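Local coordinates for protein sphingomyelinase C (Streptomyces griseocarneus, PDB 7CNE) that is a bacterial enzyme of the endonuclease/exonuclease/phosphatase family, built on the two-sheet DNase I-like fold, at residues A[46-51]-A[104-109]; A[11-16]-A[292-297]. All coordinates share one frame; numbering follows the deposited sequence.

Contact 1: A[46-51]-A[104-109]; sequences NDVVVL and VLSKWP
V104 meets two valines of strand 48-51. Its CG1 rests on CG1 of V48, and its CG2 lies alongside CG2 of V50, 4.2 Å away. All three side chains look to one face of the sheet, where strand 131-139 of the second sheet packs on V48 and V104. L105 pairs with V49 through two backbone bonds: L105 N to V49 O and V49 N to L105 O, both 2.8 Å. The L105 side chain goes to the other face, where its CD1 reaches CD1 of L51. S106 stands across from V48, and its OG gives a hydrogen bond to W108 O just beyond the strand. K107 N carries the ladder past the strand ends with a 3.0 Å bond to D47 O. Its extended side chain brings NZ to a water that also donates to D47 OD1. W108 takes the same oxygen: NE1 lies 2.7 Å from D47 OD1. The bond is in the indole plane but meets the carboxylate from above, 35° out of its plane. OD1 is thus gripped twice, while OD2 accepts from K11 N. The pairing is a regular antiparallel ladder in one sheet of the DNase I-like beta sandwich.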
# COMPACT_ATOMS: atom_id res chain seq x y z
N ASN A 46 -8.94 -4.77 11.89
CA ASN A 46 -7.94 -3.72 11.88
C ASN A 46 -8.55 -2.38 12.26
O ASN A 46 -9.77 -2.20 12.25
CB ASN A 46 -7.28 -3.64 10.50
CG ASN A 46 -6.69 -4.96 10.09
OD1 ASN A 46 -5.75 -5.44 10.72
ND2 ASN A 46 -7.24 -5.57 9.05
N ASP A 47 -7.68 -1.42 12.56
CA ASP A 47 -8.10 -0.04 12.72
C ASP A 47 -7.97 0.76 11.42
O ASP A 47 -8.80 1.63 11.14
CB ASP A 47 -7.27 0.62 13.82
CG ASP A 47 -7.59 0.04 15.17
OD1 ASP A 47 -8.71 0.30 15.64
OD2 ASP A 47 -6.75 -0.70 15.72
N VAL A 48 -6.92 0.49 10.65
CA VAL A 48 -6.65 1.19 9.40
C VAL A 48 -6.25 0.15 8.37
O VAL A 48 -5.54 -0.81 8.70
CB VAL A 48 -5.53 2.25 9.56
CG1 VAL A 48 -5.27 2.99 8.25
CG2 VAL A 48 -5.88 3.24 10.69
N VAL A 49 -6.73 0.31 7.14
CA VAL A 49 -6.36 -0.54 6.01
C VAL A 49 -5.85 0.36 4.89
O VAL A 49 -6.52 1.33 4.51
CB VAL A 49 -7.55 -1.40 5.51
CG1 VAL A 49 -7.13 -2.24 4.28
CG2 VAL A 49 -8.07 -2.31 6.63
N VAL A 50 -4.65 0.06 4.39
CA VAL A 50 -4.07 0.76 3.25
C VAL A 50 -3.92 -0.25 2.11
O VAL A 50 -3.23 -1.26 2.26
CB VAL A 50 -2.71 1.40 3.59
CG1 VAL A 50 -2.18 2.20 2.40
CG2 VAL A 50 -2.84 2.33 4.80
N LEU A 51 -4.57 0.04 0.98
CA LEU A 51 -4.55 -0.83 -0.18
C LEU A 51 -3.71 -0.21 -1.29
O LEU A 51 -3.71 1.01 -1.47
CB LEU A 51 -5.96 -1.08 -0.70
CG LEU A 51 -6.94 -1.68 0.31
CD1 LEU A 51 -8.31 -1.84 -0.35
CD2 LEU A 51 -6.40 -3.03 0.79
N VAL A 104 -7.08 4.54 1.50
CA VAL A 104 -6.96 4.32 2.94
C VAL A 104 -8.36 4.23 3.53
O VAL A 104 -9.19 5.12 3.30
CB VAL A 104 -6.18 5.45 3.64
CG1 VAL A 104 -6.12 5.20 5.15
CG2 VAL A 104 -4.78 5.60 3.05
N LEU A 105 -8.60 3.16 4.30
CA LEU A 105 -9.88 2.89 4.96
C LEU A 105 -9.65 2.88 6.47
O LEU A 105 -8.63 2.38 6.95
CB LEU A 105 -10.48 1.54 4.52
CG LEU A 105 -10.20 1.08 3.07
CD1 LEU A 105 -10.71 -0.35 2.80
CD2 LEU A 105 -10.78 2.06 2.07
N SER A 106 -10.62 3.40 7.21
CA SER A 106 -10.40 3.62 8.63
C SER A 106 -11.68 3.36 9.42
O SER A 106 -12.76 3.81 9.03
CB SER A 106 -9.92 5.05 8.88
OG SER A 106 -9.75 5.29 10.26
N LYS A 107 -11.52 2.64 10.53
CA LYS A 107 -12.57 2.51 11.53
C LYS A 107 -12.84 3.84 12.23
O LYS A 107 -13.97 4.09 12.69
CB LYS A 107 -12.15 1.43 12.54
CG LYS A 107 -12.93 1.37 13.82
CD LYS A 107 -12.43 0.25 14.71
CE LYS A 107 -13.26 0.17 15.97
NZ LYS A 107 -12.76 -0.92 16.84
N TRP A 108 -11.84 4.72 12.29
CA TRP A 108 -11.81 5.97 13.04
C TRP A 108 -12.04 7.17 12.12
O TRP A 108 -11.58 7.17 10.97
CB TRP A 108 -10.47 6.11 13.75
CG TRP A 108 -10.22 4.91 14.62
CD1 TRP A 108 -9.53 3.78 14.30
CD2 TRP A 108 -10.73 4.71 15.94
NE1 TRP A 108 -9.57 2.88 15.35
CE2 TRP A 108 -10.29 3.43 16.37
CE3 TRP A 108 -11.51 5.48 16.81
CZ2 TRP A 108 -10.61 2.92 17.64
CZ3 TRP A 108 -11.81 4.97 18.07
CH2 TRP A 108 -11.37 3.70 18.47
N PRO A 109 -12.76 8.18 12.62
CA PRO A 109 -13.12 9.33 11.79
C PRO A 109 -11.90 10.00 11.16
O PRO A 109 -10.86 10.18 11.81
CB PRO A 109 -13.82 10.28 12.77
CG PRO A 109 -14.39 9.35 13.82
CD PRO A 109 -13.34 8.27 13.97
O HOH W 1 -10.27 -0.98 17.39

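Contact 2: A[11-16]-A[292-297]; sequences KVLTYN and PVIAGA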
# COMPACT_ATOMS: atom_id res chain seq x y z
N LYS A 11 -4.00 -1.12 15.04
CA LYS A 11 -3.68 -2.25 14.17
C LYS A 11 -3.81 -1.80 12.72
O LYS A 11 -4.89 -1.35 12.32
CB LYS A 11 -4.64 -3.41 14.45
CG LYS A 11 -4.08 -4.80 14.25
CD LYS A 11 -4.73 -5.73 15.27
CE LYS A 11 -4.03 -7.07 15.32
NZ LYS A 11 -4.86 -8.16 14.72
N VAL A 12 -2.75 -1.93 11.94
CA VAL A 12 -2.74 -1.37 10.58
C VAL A 12 -2.39 -2.46 9.57
O VAL A 12 -1.35 -3.12 9.69
CB VAL A 12 -1.77 -0.19 10.46
CG1 VAL A 12 -1.79 0.36 9.02
CG2 VAL A 12 -2.14 0.91 11.48
N LEU A 13 -3.27 -2.64 8.58
CA LEU A 13 -3.04 -3.57 7.48
C LEU A 13 -2.56 -2.81 6.25
O LEU A 13 -3.14 -1.78 5.88
CB LEU A 13 -4.32 -4.34 7.14
CG LEU A 13 -4.39 -5.07 5.79
CD1 LEU A 13 -3.48 -6.31 5.77
CD2 LEU A 13 -5.83 -5.46 5.47
N THR A 14 -1.52 -3.32 5.60
CA THR A 14 -1.18 -2.86 4.26
C THR A 14 -1.26 -4.07 3.33
O THR A 14 -0.77 -5.15 3.68
CB THR A 14 0.19 -2.16 4.19
OG1 THR A 14 0.45 -1.74 2.85
CG2 THR A 14 1.35 -3.04 4.68
N TYR A 15 -1.89 -3.89 2.17
CA TYR A 15 -2.15 -5.01 1.26
C TYR A 15 -2.18 -4.53 -0.18
O TYR A 15 -3.00 -3.68 -0.54
CB TYR A 15 -3.47 -5.70 1.61
CG TYR A 15 -3.71 -6.98 0.84
CD1 TYR A 15 -2.73 -7.97 0.76
CD2 TYR A 15 -4.93 -7.20 0.20
CE1 TYR A 15 -2.98 -9.16 0.06
CE2 TYR A 15 -5.18 -8.37 -0.48
CZ TYR A 15 -4.21 -9.35 -0.56
OH TYR A 15 -4.49 -10.51 -1.25
N ASN A 16 -1.32 -5.11 -1.01
CA ASN A 16 -1.33 -4.86 -2.45
C ASN A 16 -2.33 -5.82 -3.08
O ASN A 16 -2.10 -7.03 -3.09
CB ASN A 16 0.07 -5.03 -3.03
CG ASN A 16 0.14 -4.72 -4.52
OD1 ASN A 16 -0.76 -5.05 -5.28
ND2 ASN A 16 1.24 -4.08 -4.94
N PRO A 292 -0.53 -9.99 2.80
CA PRO A 292 -0.84 -8.86 3.68
C PRO A 292 0.18 -8.75 4.80
O PRO A 292 0.74 -9.74 5.28
CB PRO A 292 -2.23 -9.22 4.23
CG PRO A 292 -2.25 -10.74 4.19
CD PRO A 292 -1.54 -11.06 2.89
N VAL A 293 0.43 -7.51 5.21
CA VAL A 293 1.27 -7.21 6.36
C VAL A 293 0.40 -6.52 7.40
O VAL A 293 -0.23 -5.50 7.10
CB VAL A 293 2.48 -6.34 5.97
CG1 VAL A 293 3.19 -5.81 7.22
CG2 VAL A 293 3.42 -7.13 5.09
N ILE A 294 0.35 -7.08 8.60
CA ILE A 294 -0.43 -6.53 9.69
C ILE A 294 0.54 -5.99 10.72
O ILE A 294 1.44 -6.72 11.18
CB ILE A 294 -1.39 -7.56 10.29
CG1 ILE A 294 -2.46 -7.92 9.26
CG2 ILE A 294 -2.01 -7.02 11.58
CD1 ILE A 294 -3.22 -9.18 9.57
N ALA A 295 0.38 -4.72 11.06
CA ALA A 295 1.27 -4.03 11.99
C ALA A 295 0.52 -3.70 13.27
O ALA A 295 -0.62 -3.25 13.23
CB ALA A 295 1.79 -2.74 11.37
N GLY A 296 1.20 -3.87 14.40
CA GLY A 296 0.59 -3.47 15.66
C GLY A 296 1.54 -3.73 16.80
O GLY A 296 2.58 -4.38 16.65
N ALA A 297 1.17 -3.19 17.96
CA ALA A 297 1.96 -3.40 19.16
C ALA A 297 1.88 -4.86 19.55
O ALA A 297 0.80 -5.44 19.63
CB ALA A 297 1.48 -2.51 20.31
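Y15 and P292 lie side by side and point the same way. The proline approaches the ring obliquely. Its CA is 3.6 Å from Y15 CD1, and its CD is 3.7 Å from Y15 CE1. Y15 CG is anti to the backbone N (chi1 -172°), which carries the ring along the proline. The ring of F42 also meets the Y15 ring, with the two planes at about 55°. P292 has a second neighbour on the same side of the sheet: its CB is 3.5 Å from L13 CD1. That methyl also touches CG1 of I294, 4.0 Å away, and so touches two residues of 292-297. At the far end the I294 and K11 side chains cross, CG2 of I294 against CG of K11, whose chain is bent. T14, V293, V12 and A295 occupy the other face. CG2 of T14 sits between its own backbone N and carbonyl carbon, beside CB of V293 at 3.7 Å. This leaves OG1 anti to the backbone N, where it bonds to Q52 NE2. Four backbone bonds join the strands in two antiparallel pairs. A295 N to V12 O is 2.7 Å, and V293 N to T14 O is 3.1 Å and almost straight at 178°. Strand 12-16 is flanked by strand 48-54 on its other edge, and strand 293-297 by strand 261-265. V12, T14, V293 and A295 pack against strand 247-251 of the second sheet. On the opposite face, P292 and Y15 meet F42, just past helix 30-39.

In the fold
From the N terminus, the chain first lays down 11-16, whose partner 292-297 comes only near the C terminus. Contact 2 therefore closes a loop of 275 residues, which takes in almost the whole fold. Contact 1 is nested inside it. There 46-51 pairs with 104-109 after a shorter loop that includes helix 57-66. The two contacts belong to one mixed sheet, because strands 12-19 and 48-54 are neighbours in it. D47 N and V50 N probably bond to K11 O and L13 O, and V49 CG1 packs on L13 CD2. Four successive strands thus run 103-106, 48-54, 12-19, 293-297, which puts the first and last strands of the chain side by side within the sheet.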